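Local coordinates for pyridoxal kinase (Entamoeba histolytica, PDB 4S1H) that phosphorylates pyridoxal at the expense of ATP to give pyridoxal 5'-phosphate, the vitamin B6 cofactor, at the interface of chains A and B. Coordinates in Å, arbitrary orientation; residue numbers count along the deposited sequence, not the author numbering. Chains: chain A/B, Pyridoxal kinase.

Contact 1: the interface of chains A and B. Residues chain A 42-43, 47, 49; chain B 66-67, 70, 72.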
loop_
_atom_site.group_PDB
_atom_site.type_symbol
_atom_site.label_atom_id
_atom_site.label_comp_id
_atom_site.label_asym_id
_atom_site.label_seq_id
_atom_site.Cartn_x
_atom_site.Cartn_y
_atom_site.Cartn_z
ATOM N N ALA A 42 -4.894 -4.787 -11.724
ATOM C CA ALA A 42 -3.957 -5.888 -11.508
ATOM C C ALA A 42 -2.519 -5.448 -11.634
ATOM O O ALA A 42 -1.659 -5.862 -10.890
ATOM C CB ALA A 42 -4.214 -6.989 -12.511
ATOM N N ASN A 43 -2.277 -4.605 -12.651
ATOM C CA ASN A 43 -0.927 -4.201 -13.028
ATOM C C ASN A 43 -1.022 -2.883 -13.813
ATOM O O ASN A 43 -2.114 -2.418 -14.102
ATOM C CB ASN A 43 -0.268 -5.309 -13.853
ATOM C CG ASN A 43 -1.189 -5.885 -14.920
ATOM O OD1 ASN A 43 -1.713 -6.999 -14.788
ATOM N ND2 ASN A 43 -1.417 -5.105 -15.987
ATOM N N TYR A 47 1.185 -3.155 -19.613
ATOM C CA TYR A 47 1.014 -4.549 -19.981
ATOM C C TYR A 47 -0.112 -4.711 -21.021
ATOM O O TYR A 47 -0.989 -3.836 -21.102
ATOM C CB TYR A 47 0.692 -5.399 -18.731
ATOM C CG TYR A 47 1.837 -5.454 -17.720
ATOM C CD1 TYR A 47 2.007 -4.446 -16.762
ATOM C CD2 TYR A 47 2.750 -6.484 -17.743
ATOM C CE1 TYR A 47 3.045 -4.481 -15.835
ATOM C CE2 TYR A 47 3.800 -6.525 -16.825
ATOM C CZ TYR A 47 3.937 -5.533 -15.879
ATOM O OH TYR A 47 4.999 -5.545 -14.988
ATOM N N VAL A 49 -2.734 -6.711 -21.000
ATOM C CA VAL A 49 -4.037 -6.836 -20.372
ATOM C C VAL A 49 -3.905 -6.086 -19.063
ATOM O O VAL A 49 -2.864 -6.177 -18.421
ATOM C CB VAL A 49 -4.352 -8.326 -20.132
ATOM C CG1 VAL A 49 -5.636 -8.529 -19.346
ATOM C CG2 VAL A 49 -4.431 -9.090 -21.448
ATOM N N SER B 66 -5.887 -11.098 -15.330
ATOM C CA SER B 66 -4.808 -10.254 -15.793
ATOM C C SER B 66 -3.442 -10.661 -15.216
ATOM O O SER B 66 -2.446 -10.720 -15.947
ATOM C CB SER B 66 -5.145 -8.823 -15.420
ATOM O OG SER B 66 -4.206 -7.899 -15.871
ATOM N N LEU B 67 -3.394 -10.962 -13.925
ATOM C CA LEU B 67 -2.168 -11.497 -13.312
ATOM C C LEU B 67 -1.690 -12.773 -13.967
ATOM O O LEU B 67 -0.517 -12.918 -14.232
ATOM C CB LEU B 67 -2.357 -11.762 -11.836
ATOM C CG LEU B 67 -2.669 -10.508 -11.024
ATOM C CD1 LEU B 67 -3.105 -10.899 -9.642
ATOM C CD2 LEU B 67 -1.505 -9.537 -10.932
ATOM N N ASN B 70 -0.602 -12.071 -17.904
ATOM C CA ASN B 70 0.672 -11.365 -17.920
ATOM C C ASN B 70 1.839 -12.079 -17.215
ATOM O O ASN B 70 2.928 -11.497 -17.098
ATOM C CB ASN B 70 0.500 -9.954 -17.351
ATOM C CG ASN B 70 -0.392 -9.075 -18.211
ATOM O OD1 ASN B 70 -0.281 -9.057 -19.446
ATOM N ND2 ASN B 70 -1.229 -8.272 -17.556
ATOM N N LEU B 72 2.426 -12.762 -14.150
ATOM C CA LEU B 72 2.874 -12.080 -12.935
ATOM C C LEU B 72 2.750 -12.943 -11.695
ATOM O O LEU B 72 3.376 -12.623 -10.686
ATOM C CB LEU B 72 2.104 -10.767 -12.767
ATOM C CG LEU B 72 2.328 -9.757 -13.896
ATOM C CD1 LEU B 72 1.393 -8.560 -13.817
ATOM C CD2 LEU B 72 3.771 -9.288 -13.932
#

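Contact 2: the interface of chains A and B. Residues chain A 66-67, 70, 72; chain B 14, 42-43, 47.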
loop_
_atom_site.group_PDB
_atom_site.type_symbol
_atom_site.label_atom_id
_atom_site.label_comp_id
_atom_site.label_asym_id
_atom_site.label_seq_id
_atom_site.Cartn_x
_atom_site.Cartn_y
_atom_site.Cartn_z
ATOM N N SER A 66 -16.515 9.025 5.325
ATOM C CA SER A 66 -16.174 8.160 6.481
ATOM C C SER A 66 -14.905 8.643 7.203
ATOM O O SER A 66 -14.844 8.664 8.434
ATOM C CB SER A 66 -15.979 6.741 5.970
ATOM O OG SER A 66 -15.813 5.821 7.035
ATOM N N LEU A 67 -13.898 9.057 6.432
ATOM C CA LEU A 67 -12.679 9.646 7.020
ATOM C C LEU A 67 -13.012 10.882 7.831
ATOM O O LEU A 67 -12.470 11.066 8.902
ATOM C CB LEU A 67 -11.645 9.988 5.960
ATOM C CG LEU A 67 -11.087 8.785 5.195
ATOM C CD1 LEU A 67 -10.305 9.255 3.978
ATOM C CD2 LEU A 67 -10.208 7.880 6.024
ATOM N N ASN A 70 -15.322 9.919 11.122
ATOM C CA ASN A 70 -14.477 9.249 12.107
ATOM C C ASN A 70 -13.256 10.070 12.572
ATOM O O ASN A 70 -12.426 9.558 13.320
ATOM C CB ASN A 70 -14.032 7.873 11.604
ATOM C CG ASN A 70 -15.174 6.896 11.459
ATOM O OD1 ASN A 70 -16.061 6.814 12.326
ATOM N ND2 ASN A 70 -15.140 6.112 10.396
ATOM N N LEU A 72 -10.558 11.053 11.124
ATOM C CA LEU A 72 -9.263 10.482 10.716
ATOM C C LEU A 72 -8.408 11.420 9.854
ATOM O O LEU A 72 -7.213 11.167 9.675
ATOM C CB LEU A 72 -9.501 9.152 9.974
ATOM C CG LEU A 72 -10.170 8.078 10.857
ATOM C CD1 LEU A 72 -10.596 6.856 10.060
ATOM C CD2 LEU A 72 -9.257 7.660 12.004
ATOM N N SER B 14 -7.102 4.257 5.714
ATOM C CA SER B 14 -6.513 4.724 6.959
ATOM C C SER B 14 -6.459 3.555 7.921
ATOM O O SER B 14 -7.366 2.686 7.930
ATOM C CB SER B 14 -7.371 5.830 7.561
ATOM O OG SER B 14 -6.830 6.338 8.772
ATOM N N ALA B 42 -12.679 3.066 3.826
ATOM C CA ALA B 42 -12.032 4.222 4.454
ATOM C C ALA B 42 -11.208 3.793 5.663
ATOM O O ALA B 42 -10.121 4.292 5.873
ATOM C CB ALA B 42 -13.062 5.230 4.908
ATOM N N ASN B 43 -11.794 2.920 6.469
ATOM C CA ASN B 43 -11.223 2.527 7.772
ATOM C C ASN B 43 -11.787 1.187 8.189
ATOM O O ASN B 43 -12.647 0.645 7.507
ATOM C CB ASN B 43 -11.554 3.578 8.812
ATOM C CG ASN B 43 -13.011 4.050 8.756
ATOM O OD1 ASN B 43 -13.315 5.156 8.288
ATOM N ND2 ASN B 43 -13.930 3.192 9.246
ATOM N N TYR B 47 -14.974 1.044 13.496
ATOM C CA TYR B 47 -15.492 2.405 13.605
ATOM C C TYR B 47 -17.015 2.432 13.369
ATOM O O TYR B 47 -17.541 1.504 12.735
ATOM C CB TYR B 47 -14.805 3.335 12.584
ATOM C CG TYR B 47 -13.331 3.548 12.858
ATOM C CD1 TYR B 47 -12.381 2.652 12.392
ATOM C CD2 TYR B 47 -12.899 4.661 13.570
ATOM C CE1 TYR B 47 -11.029 2.833 12.655
ATOM C CE2 TYR B 47 -11.548 4.860 13.834
ATOM C CZ TYR B 47 -10.621 3.935 13.375
ATOM O OH TYR B 47 -9.278 4.134 13.620
#

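Contact 1: the interface of chains A and B
B:Leu72 spreads its two methyls over different neighbours at the apolar centre: CD1 rests 3.7 Å from CB of A:Asn43, while CD2 comes over one face of the A:Tyr47 ring at its rim, 4.0 Å from CE2. A second apolar spot forms where the methyl CB of A:Ala42 lies against CB of B:Ser66, 3.6 Å away, with CD2 of B:Leu67 flanking it and CG1 of A:Val49 touching B:Ser66 from another direction. Outward from this packing the contact turns polar. The side-chain carbonyl oxygen OD1 of A:Asn43 accepts from B:Ser66 OG at 2.9 Å and from B:Asn70 ND2 at 3.1 Å, the two donors reaching it from opposite faces of the amide. The serine hydroxyl points across because OG stands anti to the backbone nitrogen (chi1 -177°). The B:Asn70 amide, turned 77° against that of A:Asn43, gives a straighter bond from B:Asn70 ND2 to the backbone O of A:Val49, at 2.8 Å and 160° at the hydrogen. A:Val49 O also takes A:Asn43 ND2 on a lone pair, at 3.0 Å within chain A. Both ends of the A:Asn43 amide are thereby tied, which should fix its flip and present OD1 to the partner. In the fold, B:Ser66 and B:Leu67 belong to the last turns of helix 57-69 and B:Asn70 and B:Leu72 follow it, whereas the chain A residues line the loop between strands 39-41 and 52-54.

Contact 2: the interface of chains A and B
The amide of B:Asn43 is approached on both faces by groups of the other subunit: A:Ser66 OG comes from one and A:Asn70 ND2 from the opposite one, each donating to OD1 of B:Asn43 at 2.9 Å. In this pyridoxal kinase, a member of the ribokinase-like superfamily, the pairing joins the end of helix 57-69 and the residue just after it in one subunit to a loop of its neighbour. Neither donor lies in the carbonyl plane. The hydroxyl is tilted modestly from it, whereas the amide nitrogen stands well above the plane, off the lone pairs, with a bent bond of 142° at the hydrogen. B:Asn43 enters with CG between its backbone nitrogen and carbonyl carbon (chi1 45°), a compact position that holds the amide close to its own loop and turns OD1 toward both donors.

The second flat pair is the A:Asn70 amide and the B:Tyr47 ring, whose planes are 43° apart, so this is a slanted packing instead of a parallel stack. Here A:Asn70 CG sits 3.8 Å from B:Tyr47 CB, the amide lying over one face of the ring, displaced toward its CB and CD2 side. On the same face, farther out, A:Leu72 CD2 packs over the rim near CE2, 3.9 Å from the phenol OH of B:Tyr47. A:Leu72 CD1 runs against B:Asn43 CB at 3.6 Å.

Beyond the amide, A:Ser66 CB and B:Ala42 CB meet tightly at 3.5 Å. A:Leu67 CD2 fits between B:Ala42 and B:Ser14, touching CB of the latter at 3.8 Å. B:Ser14 OG lies over the A:Leu72 side chain, near CB and CD1, bordering this apolar strip with a hydroxyl.

Contact 1 and contact 2 are twins under the two-fold axis of the dimer, with the centres of their C-alpha atoms about 30 Å apart. Each subunit gives the end of helix 57-69, with the residues that follow it, at one contact and the loop after strand 39-41 at the other. This reciprocal arrangement illustrates how a symmetric pair is fastened at two separated points, which should resist rocking of one subunit against the other. Pyridoxal kinases commonly work as dimers, so the pairing is probably biological, although the structure alone does not prove it.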